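Local atomic coordinates of putative P450-like enzyme (Streptomyces himastatinicus ATCC 53653, PDB entry 5Z9J), a protein that binds heme b and probably acts as a cytochrome P450 monooxygenase of bacterial secondary metabolism, using molecular oxygen. Residues W36-Y39 and E43-A46; H107-E112 and A131-I136; L240-L245 and M355-A360. All coordinates share one frame; numbering follows the deposited sequence.

Contact 1: residues W36-Y39 and E43-A46; sequences WNVY and ESAA. With TAM (tris(hydroxyethyl)aminomethane), chain F.
Val-38 packs against Glu-43 and Ser-44 in a small, buried van der Waals contact where a strand of the main P450 β-sheet turns through a short loop into the helix that follows it, the strand and helix that correspond to β1-2 and helix B of the family. No hydrogen bond crosses it. One methyl does the work: CG1 of Val-38, set opposite the backbone N (chi1 -177°), lies 3.9 Å from CB of Glu-43 and equally far from OG of Ser-44. That hydroxyl is engaged within its own turn, bonded to the carbonyl of Gly-40, while the Glu-43 chain, bent at chi2, takes its carboxylate away from the valine to a salt bridge with Arg-320.

The residues on either side of Val-38 in the chain, Asn-37 and Tyr-39, face the bound tris(hydroxyethyl)aminomethane instead. Tyr-39 meets the ligand with its ring edge, C6 lying near the ring plane, 3.4 Å from CE1 of Tyr-39. Asn-37 comes less close, its OD1 being 3.7 Å from ligand C3. Its amide is held at both ends, OD1 by Trp-311 NE1 and ND2 by Asp-28 OD1, and the other carboxylate oxygen of Asp-28 bonds Tyr-39 OH. A leucine in place of Asn-37 would probably leave the Trp-311 indole N-H without its acceptor and, by removing one of the two bonds to the Asp-28 carboxylate, make that group freer to turn.

Strand 35-38 runs between strands 27-30 and 307-310, bonded through its backbone to Asp-28 and Leu-309, and Ser-44 of helix 41-48 rests on Val-310 and on Ala-315 of helix 312-315.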
loop_
_atom_site.group_PDB
_atom_site.type_symbol
_atom_site.label_atom_id
_atom_site.label_comp_id
_atom_site.label_asym_id
_atom_site.label_seq_id
_atom_site.Cartn_x
_atom_site.Cartn_y
_atom_site.Cartn_z
ATOM N N TRP A 36 -5.265 -18.121 -10.309
ATOM C CA TRP A 36 -6.604 -18.216 -9.759
ATOM C C TRP A 36 -6.958 -16.877 -9.131
ATOM O O TRP A 36 -6.056 -16.141 -8.681
ATOM C CB TRP A 36 -6.694 -19.356 -8.727
ATOM C CG TRP A 36 -6.419 -20.750 -9.268
ATOM C CD1 TRP A 36 -5.193 -21.319 -9.526
ATOM C CD2 TRP A 36 -7.395 -21.748 -9.601
ATOM N NE1 TRP A 36 -5.355 -22.585 -10.021
ATOM C CE2 TRP A 36 -6.697 -22.884 -10.061
ATOM C CE3 TRP A 36 -8.796 -21.788 -9.555
ATOM C CZ2 TRP A 36 -7.346 -24.048 -10.477
ATOM C CZ3 TRP A 36 -9.444 -22.948 -9.971
ATOM C CH2 TRP A 36 -8.723 -24.060 -10.420
ATOM N N ASN A 37 -8.255 -16.540 -9.191
ATOM C CA ASN A 37 -8.860 -15.327 -8.633
ATOM C C ASN A 37 -9.919 -15.632 -7.571
ATOM O O ASN A 37 -10.777 -16.472 -7.808
ATOM C CB ASN A 37 -9.515 -14.479 -9.751
ATOM C CG ASN A 37 -8.517 -13.958 -10.787
ATOM O OD1 ASN A 37 -7.652 -13.171 -10.454
ATOM N ND2 ASN A 37 -8.649 -14.382 -12.036
ATOM N N VAL A 38 -9.877 -14.951 -6.424
ATOM C CA VAL A 38 -10.943 -15.025 -5.391
ATOM C C VAL A 38 -11.570 -13.641 -5.180
ATOM O O VAL A 38 -10.834 -12.672 -4.915
ATOM C CB VAL A 38 -10.391 -15.509 -4.014
ATOM C CG1 VAL A 38 -11.510 -15.656 -2.967
ATOM C CG2 VAL A 38 -9.685 -16.799 -4.158
ATOM N N TYR A 39 -12.892 -13.521 -5.254
ATOM C CA TYR A 39 -13.552 -12.207 -5.124
ATOM C C TYR A 39 -14.509 -12.080 -3.885
ATOM O O TYR A 39 -14.974 -10.970 -3.553
ATOM C CB TYR A 39 -14.358 -11.887 -6.377
ATOM C CG TYR A 39 -13.601 -12.015 -7.673
ATOM C CD1 TYR A 39 -12.528 -11.181 -7.982
ATOM C CD2 TYR A 39 -13.990 -12.936 -8.613
ATOM C CE1 TYR A 39 -11.852 -11.311 -9.179
ATOM C CE2 TYR A 39 -13.321 -13.063 -9.814
ATOM C CZ TYR A 39 -12.246 -12.245 -10.084
ATOM O OH TYR A 39 -11.574 -12.369 -11.279
ATOM N N GLU A 43 -14.466 -15.788 1.877
ATOM C CA GLU A 43 -13.417 -16.652 1.343
ATOM C C GLU A 43 -12.039 -15.962 1.440
ATOM O O GLU A 43 -11.050 -16.576 1.839
ATOM C CB GLU A 43 -13.714 -17.049 -0.114
ATOM C CG GLU A 43 -15.024 -17.880 -0.293
ATOM C CD GLU A 43 -16.253 -16.962 -0.362
ATOM O OE1 GLU A 43 -16.044 -15.725 -0.476
ATOM O OE2 GLU A 43 -17.400 -17.462 -0.323
ATOM N N SER A 44 -11.990 -14.696 1.046
ATOM C CA SER A 44 -10.746 -13.914 1.108
ATOM C C SER A 44 -10.197 -13.820 2.525
ATOM O O SER A 44 -9.009 -14.065 2.774
ATOM C CB SER A 44 -10.986 -12.487 0.579
ATOM O OG SER A 44 -11.258 -12.467 -0.813
ATOM N N ALA A 45 -11.074 -13.429 3.444
ATOM C CA ALA A 45 -10.757 -13.289 4.860
ATOM C C ALA A 45 -10.190 -14.596 5.409
ATOM O O ALA A 45 -9.167 -14.604 6.099
ATOM C CB ALA A 45 -12.006 -12.872 5.648
ATOM N N ALA A 46 -10.852 -15.705 5.102
ATOM C CA ALA A 46 -10.351 -16.998 5.561
ATOM C C ALA A 46 -8.970 -17.316 4.967
ATOM O O ALA A 46 -8.150 -17.904 5.631
ATOM C CB ALA A 46 -11.297 -18.076 5.224
HETATM C C TAM F . -8.655 -10.192 -13.491
HETATM C C1 TAM F . -9.918 -11.020 -13.965
HETATM C C2 TAM F . -8.563 -8.825 -14.191
HETATM C C3 TAM F . -8.706 -10.004 -11.948
HETATM C C4 TAM F . -11.017 -10.123 -14.543
HETATM C C5 TAM F . -7.317 -8.113 -13.686
HETATM C C6 TAM F . -10.048 -9.457 -11.410
HETATM N N TAM F . -7.434 -10.936 -13.785
HETATM O O4 TAM F . -10.882 -10.021 -15.949
HETATM O O5 TAM F . -6.311 -9.119 -13.473
HETATM O O6 TAM F . -10.194 -8.113 -11.815
#

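Contact 2: residues H107-E112 and A131-I136; sequences HGIIHE and APLPLI
Ile-109 and Ile-110 of one helix meet Leu-133 of another in the dense half of this contact, with Leu-133 splayed between the two isoleucines. Its CB leaves the helix at a slant to the partner, but with CG opposite the backbone N (chi1 170°) both methyls are carried across the gap. CD1 turns to Ile-109, where it comes within 3.5 Å of CG2; CD2 turns to Ile-110 and sits 3.6 Å from its CG1. CD1 of Leu-133 also lies 3.8 Å from that same CG1 of Ile-110, so both methyls of the leucine touch it. Both Leu-133 and Ile-110 are buried, and further apolar groups close in around them: Ile-363 of helix 350-367 on Ile-110, and Ile-246 and Leu-113 on Leu-133.

The segments run roughly antiparallel, at 144° between their directions, with axes 10.2 Å apart. Helices 96-116 and 132-142 correspond to D and E of the P450 fold, two members of the four-helix bundle that they form with the I-helix and the L-helix. The contact is plain hydrophobic packing, with no polar bond between the segments.

Away from the leucine the interface thins out. Ile-136 reaches only Ile-109, its CG2 being 3.9 Å from the CG2 of that residue, while its CD1 lies 4.0 Å from the same methyl. The ethyl arm of Ile-109, on the side of its backbone N, adds little more than a graze of CD1 on Ile-136 CG2, at 4.2 Å. Ile-109 and Ile-136 are both partly open to solvent, in contrast to the buried Leu-133 and Ile-110.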
loop_
_atom_site.group_PDB
_atom_site.type_symbol
_atom_site.label_atom_id
_atom_site.label_comp_id
_atom_site.label_asym_id
_atom_site.label_seq_id
_atom_site.Cartn_x
_atom_site.Cartn_y
_atom_site.Cartn_z
ATOM N N HIS A 107 2.023 17.712 10.844
ATOM C CA HIS A 107 1.248 18.913 10.578
ATOM C C HIS A 107 2.174 19.972 9.997
ATOM O O HIS A 107 1.768 20.782 9.143
ATOM C CB HIS A 107 0.522 19.385 11.842
ATOM C CG HIS A 107 -0.619 18.492 12.216
ATOM N ND1 HIS A 107 -1.928 18.744 11.848
ATOM C CD2 HIS A 107 -0.641 17.311 12.874
ATOM C CE1 HIS A 107 -2.706 17.777 12.294
ATOM N NE2 HIS A 107 -1.951 16.891 12.921
ATOM N N GLY A 108 3.416 19.958 10.480
ATOM C CA GLY A 108 4.439 20.855 9.968
ATOM C C GLY A 108 4.692 20.565 8.503
ATOM O O GLY A 108 4.728 21.480 7.688
ATOM N N ILE A 109 4.801 19.283 8.154
ATOM C CA ILE A 109 5.094 18.889 6.773
ATOM C C ILE A 109 3.976 19.251 5.822
ATOM O O ILE A 109 4.225 19.744 4.704
ATOM C CB ILE A 109 5.325 17.366 6.651
ATOM C CG1 ILE A 109 6.510 16.953 7.516
ATOM C CG2 ILE A 109 5.560 16.974 5.209
ATOM C CD1 ILE A 109 7.761 17.816 7.232
ATOM N N ILE A 110 2.752 19.013 6.295
ATOM C CA ILE A 110 1.562 19.308 5.524
ATOM C C ILE A 110 1.404 20.789 5.217
ATOM O O ILE A 110 1.171 21.170 4.070
ATOM C CB ILE A 110 0.319 18.823 6.271
ATOM C CG1 ILE A 110 0.252 17.314 6.224
ATOM C CG2 ILE A 110 -0.946 19.417 5.647
ATOM C CD1 ILE A 110 -0.758 16.733 7.206
ATOM N N HIS A 111 1.539 21.614 6.241
ATOM C CA HIS A 111 1.422 23.055 6.051
ATOM C C HIS A 111 2.481 23.568 5.111
ATOM O O HIS A 111 2.230 24.462 4.313
ATOM C CB HIS A 111 1.526 23.786 7.383
ATOM C CG HIS A 111 0.278 23.709 8.195
ATOM N ND1 HIS A 111 -0.908 24.272 7.781
ATOM C CD2 HIS A 111 0.017 23.099 9.376
ATOM C CE1 HIS A 111 -1.845 24.032 8.683
ATOM N NE2 HIS A 111 -1.310 23.318 9.659
ATOM N N GLU A 112 3.657 22.974 5.206
ATOM C CA GLU A 112 4.799 23.297 4.355
ATOM C C GLU A 112 4.531 22.944 2.898
ATOM O O GLU A 112 4.838 23.706 1.990
ATOM C CB GLU A 112 6.010 22.548 4.862
ATOM C CG GLU A 112 7.311 23.201 4.639
ATOM C CD GLU A 112 8.439 22.359 5.219
ATOM O OE1 GLU A 112 8.400 22.080 6.443
ATOM O OE2 GLU A 112 9.352 21.974 4.457
ATOM N N ALA A 131 1.235 12.591 -2.684
ATOM C CA ALA A 131 2.389 11.689 -2.786
ATOM C C ALA A 131 3.565 12.171 -1.987
ATOM O O ALA A 131 4.176 11.354 -1.286
ATOM C CB ALA A 131 2.852 11.489 -4.229
ATOM N N PRO A 132 3.916 13.466 -2.086
ATOM C CA PRO A 132 5.077 13.834 -1.287
ATOM C C PRO A 132 4.975 13.621 0.223
ATOM O O PRO A 132 6.050 13.332 0.822
ATOM C CB PRO A 132 5.218 15.332 -1.568
ATOM C CG PRO A 132 4.565 15.558 -2.821
ATOM C CD PRO A 132 3.536 14.551 -3.008
ATOM N N LEU A 133 3.788 13.770 0.818
ATOM C CA LEU A 133 3.636 13.725 2.278
ATOM C C LEU A 133 4.034 12.360 2.889
ATOM O O LEU A 133 4.973 12.322 3.706
ATOM C CB LEU A 133 2.202 14.127 2.702
ATOM C CG LEU A 133 1.898 13.876 4.183
ATOM C CD1 LEU A 133 2.800 14.791 5.078
ATOM C CD2 LEU A 133 0.445 14.127 4.509
ATOM N N PRO A 134 3.421 11.230 2.446
ATOM C CA PRO A 134 3.823 9.926 3.006
ATOM C C PRO A 134 5.252 9.551 2.663
ATOM O O PRO A 134 5.896 8.870 3.442
ATOM C CB PRO A 134 2.857 8.953 2.342
ATOM C CG PRO A 134 2.330 9.684 1.153
ATOM C CD PRO A 134 2.325 11.079 1.472
ATOM N N LEU A 135 5.741 9.999 1.524
ATOM C CA LEU A 135 7.126 9.781 1.182
ATOM C C LEU A 135 8.043 10.513 2.179
ATOM O O LEU A 135 9.037 9.965 2.660
ATOM C CB LEU A 135 7.427 10.243 -0.243
ATOM C CG LEU A 135 8.937 10.012 -0.520
ATOM C CD1 LEU A 135 9.274 8.522 -0.304
ATOM C CD2 LEU A 135 9.404 10.490 -1.858
ATOM N N ILE A 136 7.742 11.772 2.443
ATOM C CA ILE A 136 8.529 12.556 3.378
ATOM C C ILE A 136 8.519 11.954 4.801
ATOM O O ILE A 136 9.572 11.876 5.463
ATOM C CB ILE A 136 8.067 14.011 3.416
ATOM C CG1 ILE A 136 8.422 14.709 2.100
ATOM C CG2 ILE A 136 8.740 14.776 4.566
ATOM C CD1 ILE A 136 7.810 16.106 1.961
#

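Contact 3: residues L240-L245 and M355-A360; sequences LTTAML and MESKAA. With HEM (protoporphyrin IX containing Fe), chain E.
Thr-242 and Leu-245, one helical turn apart, face Glu-356 and Ser-357 across a buried interface between two helices that correspond to the I-helix and the L-helix of the P450 four-helix bundle. The segments run in broadly the same direction, crossing at -32° with axes 9.8 Å apart, and no hydrogen bond joins them.

The side chains of Thr-242 and Glu-356 stand at about a right angle. Threonine presents its methyl: with OG1 beside the backbone N (chi1 -55°) and CG2 opposite it, the hydroxyl swings back to bond the carbonyl of Gly-238, and CG2 is left pointing at the glutamate. The Glu-356 chain, extended beyond CG, brings OE2 to 3.4 Å from CG2 of Thr-242, so a carboxylate oxygen rests on a methyl group. Pro-134 and Met-137 of helix 132-142 border the same glutamate.

Ser-357 OG lies against apolar carbons of both Leu-245 and Thr-242. Bonded to the carbonyl of Ala-353 one turn back, this OG is 3.3 Å from CD2 of Leu-245 and 3.9 Å from CG2 of Thr-242. Both hydroxyls, of Thr-242 and of Ser-357, are thus tied to carbonyls earlier in their own stretches of chain.

The same helix 240-255 also borders the heme. Thr-241, whose hydroxyl bonds the carbonyl of Asn-237, holds the position of the I-helix threonine common in P450s, and its OG1 lies 3.5 Å from C4B of the porphyrin. Thr-242 OG1 is 3.7 Å from methyl carbon CMC. Leu-245 touches both Ser-357 and the heme: while CD2 meets the serine, its CB sits 3.6 Å from CBB of a heme vinyl group.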
loop_
_atom_site.group_PDB
_atom_site.type_symbol
_atom_site.label_atom_id
_atom_site.label_comp_id
_atom_site.label_asym_id
_atom_site.label_seq_id
_atom_site.Cartn_x
_atom_site.Cartn_y
_atom_site.Cartn_z
ATOM N N LEU A 240 2.813 5.186 -2.001
ATOM C CA LEU A 240 1.755 5.462 -2.958
ATOM C C LEU A 240 0.405 4.912 -2.460
ATOM O O LEU A 240 -0.637 5.378 -2.884
ATOM C CB LEU A 240 2.098 4.867 -4.343
ATOM C CG LEU A 240 2.717 5.815 -5.385
ATOM C CD1 LEU A 240 3.730 6.670 -4.741
ATOM C CD2 LEU A 240 3.400 5.083 -6.525
ATOM N N THR A 241 0.437 3.947 -1.555
ATOM C CA THR A 241 -0.790 3.455 -0.927
ATOM C C THR A 241 -1.459 4.601 -0.167
ATOM O O THR A 241 -2.679 4.814 -0.252
ATOM C CB THR A 241 -0.511 2.275 0.047
ATOM O OG1 THR A 241 0.503 2.617 0.990
ATOM C CG2 THR A 241 -0.055 1.080 -0.751
ATOM N N THR A 242 -0.631 5.324 0.594
ATOM C CA THR A 242 -1.064 6.413 1.417
ATOM C C THR A 242 -1.424 7.628 0.576
ATOM O O THR A 242 -2.422 8.319 0.875
ATOM C CB THR A 242 -0.014 6.814 2.441
ATOM O OG1 THR A 242 0.365 5.684 3.241
ATOM C CG2 THR A 242 -0.578 7.868 3.379
ATOM N N ALA A 243 -0.647 7.879 -0.482
ATOM C CA ALA A 243 -0.944 8.991 -1.386
ATOM C C ALA A 243 -2.353 8.776 -1.948
ATOM O O ALA A 243 -3.165 9.711 -2.028
ATOM C CB ALA A 243 0.051 9.087 -2.481
ATOM N N MET A 244 -2.625 7.544 -2.342
ATOM C CA MET A 244 -3.948 7.228 -2.902
ATOM C C MET A 244 -5.111 7.330 -1.930
ATOM O O MET A 244 -6.200 7.749 -2.310
ATOM C CB MET A 244 -3.974 5.818 -3.511
ATOM C CG MET A 244 -3.424 5.798 -4.921
ATOM S SD MET A 244 -3.322 4.160 -5.706
ATOM C CE MET A 244 -2.092 3.357 -4.691
ATOM N N LEU A 245 -4.926 6.850 -0.703
ATOM C CA LEU A 245 -5.942 6.991 0.294
ATOM C C LEU A 245 -6.291 8.477 0.445
ATOM O O LEU A 245 -7.445 8.859 0.557
ATOM C CB LEU A 245 -5.471 6.434 1.621
ATOM C CG LEU A 245 -6.476 6.656 2.748
ATOM C CD1 LEU A 245 -7.908 6.052 2.395
ATOM C CD2 LEU A 245 -5.976 6.128 4.047
ATOM N N MET A 355 -2.924 8.125 10.760
ATOM C CA MET A 355 -2.596 9.431 11.385
ATOM C C MET A 355 -2.348 10.479 10.269
ATOM O O MET A 355 -2.889 11.553 10.290
ATOM C CB MET A 355 -1.374 9.300 12.306
ATOM C CG MET A 355 -0.977 10.592 13.003
ATOM S SD MET A 355 0.301 11.265 12.039
ATOM C CE MET A 355 1.607 10.097 12.346
ATOM N N GLU A 356 -1.592 10.104 9.258
ATOM C CA GLU A 356 -1.235 10.974 8.128
ATOM C C GLU A 356 -2.400 11.416 7.306
ATOM O O GLU A 356 -2.519 12.565 6.921
ATOM C CB GLU A 356 -0.331 10.249 7.127
ATOM C CG GLU A 356 1.024 9.956 7.553
ATOM C CD GLU A 356 1.813 9.352 6.417
ATOM O OE1 GLU A 356 2.677 10.092 5.933
ATOM O OE2 GLU A 356 1.601 8.176 6.009
ATOM N N SER A 357 -3.189 10.435 6.919
ATOM C CA SER A 357 -4.335 10.681 6.078
ATOM C C SER A 357 -5.345 11.579 6.793
ATOM O O SER A 357 -5.842 12.526 6.223
ATOM C CB SER A 357 -4.999 9.355 5.707
ATOM O OG SER A 357 -4.106 8.661 4.884
ATOM N N LYS A 358 -5.630 11.273 8.056
ATOM C CA LYS A 358 -6.534 12.093 8.866
ATOM C C LYS A 358 -6.041 13.547 8.954
ATOM O O LYS A 358 -6.816 14.495 8.760
ATOM C CB LYS A 358 -6.674 11.512 10.261
ATOM C CG LYS A 358 -7.532 12.370 11.206
ATOM C CD LYS A 358 -7.657 11.722 12.604
ATOM C CE LYS A 358 -8.285 12.674 13.599
ATOM N NZ LYS A 358 -8.291 12.055 14.959
ATOM N N ALA A 359 -4.746 13.726 9.256
ATOM C CA ALA A 359 -4.198 15.053 9.357
ATOM C C ALA A 359 -4.320 15.770 8.017
ATOM O O ALA A 359 -4.653 16.943 7.951
ATOM C CB ALA A 359 -2.668 14.987 9.788
ATOM N N ALA A 360 -4.079 15.031 6.943
ATOM C CA ALA A 360 -4.065 15.602 5.604
ATOM C C ALA A 360 -5.452 16.037 5.183
ATOM O O ALA A 360 -5.638 17.132 4.687
ATOM C CB ALA A 360 -3.516 14.604 4.628
HETATM C CHA HEM E . 0.928 -4.710 4.927
HETATM C CHB HEM E . -2.263 -1.831 2.795
HETATM C CHC HEM E . 0.198 1.975 4.484
HETATM C CHD HEM E . 3.842 -0.846 5.751
HETATM C C1A HEM E . -0.188 -4.326 4.218
HETATM C C2A HEM E . -1.219 -5.177 3.617
HETATM C C3A HEM E . -2.117 -4.375 3.040
HETATM C C4A HEM E . -1.672 -2.987 3.243
HETATM C CMA HEM E . -3.369 -4.824 2.275
HETATM C CAA HEM E . -1.277 -6.718 3.650
HETATM C CBA HEM E . -0.324 -7.336 2.618
HETATM C CGA HEM E . -0.579 -8.837 2.427
HETATM O O1A HEM E . 0.003 -9.466 1.509
HETATM O O2A HEM E . -1.338 -9.458 3.192
HETATM C C1B HEM E . -1.906 -0.554 3.128
HETATM C C2B HEM E . -2.713 0.611 2.878
HETATM C C3B HEM E . -2.034 1.664 3.347
HETATM C C4B HEM E . -0.769 1.183 3.882
HETATM C CMB HEM E . -4.092 0.533 2.199
HETATM C CAB HEM E . -2.401 3.152 3.352
HETATM C CBB HEM E . -3.564 3.628 2.907
HETATM C C1C HEM E . 1.407 1.564 5.013
HETATM C C2C HEM E . 2.443 2.426 5.635
HETATM C C3C HEM E . 3.438 1.622 5.981
HETATM C C4C HEM E . 3.079 0.287 5.575
HETATM C CMC HEM E . 2.288 3.945 5.840
HETATM C CAC HEM E . 4.810 1.885 6.647
HETATM C CBC HEM E . 5.218 3.071 7.073
HETATM C C1D HEM E . 3.406 -2.122 5.607
HETATM C C2D HEM E . 4.222 -3.277 5.837
HETATM C C3D HEM E . 3.305 -4.465 5.603
HETATM C C4D HEM E . 2.025 -3.929 5.239
HETATM C CMD HEM E . 5.717 -3.324 6.239
HETATM C CAD HEM E . 3.717 -5.940 5.666
HETATM C CBD HEM E . 3.463 -6.513 7.044
HETATM C CGD HEM E . 3.691 -8.012 6.981
HETATM O O1D HEM E . 3.778 -8.591 5.872
HETATM O O2D HEM E . 3.759 -8.649 8.064
HETATM N NA HEM E . -0.523 -3.026 3.961
HETATM N NB HEM E . -0.712 -0.168 3.727
HETATM N NC HEM E . 1.873 0.303 4.995
HETATM N ND HEM E . 2.098 -2.531 5.284
HETATM FE FE HEM E . 0.666 -1.373 4.638
#

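How the contacts relate
From the N terminus, contact 1 closes the shortest loop, with three residues between its segments, two of them already helical, at the sheet side of the molecule. Contact 2 then joins two helices across 18 residues, and contact 3 spans 109 residues to bring helix 240-255 against helix 350-367. The three lie in series along the chain; none encloses or crosses another. Contact 1 stands apart, its nearest atoms about 26 Å from contact 2 and about 17 Å from contact 3. Contacts 2 and 3 meet directly: Pro-134 packs on Thr-242 and Glu-356, Ala-131 on Ala-243, and Ile-110 on Ala-359, so their four helices form one bundle beside the heme.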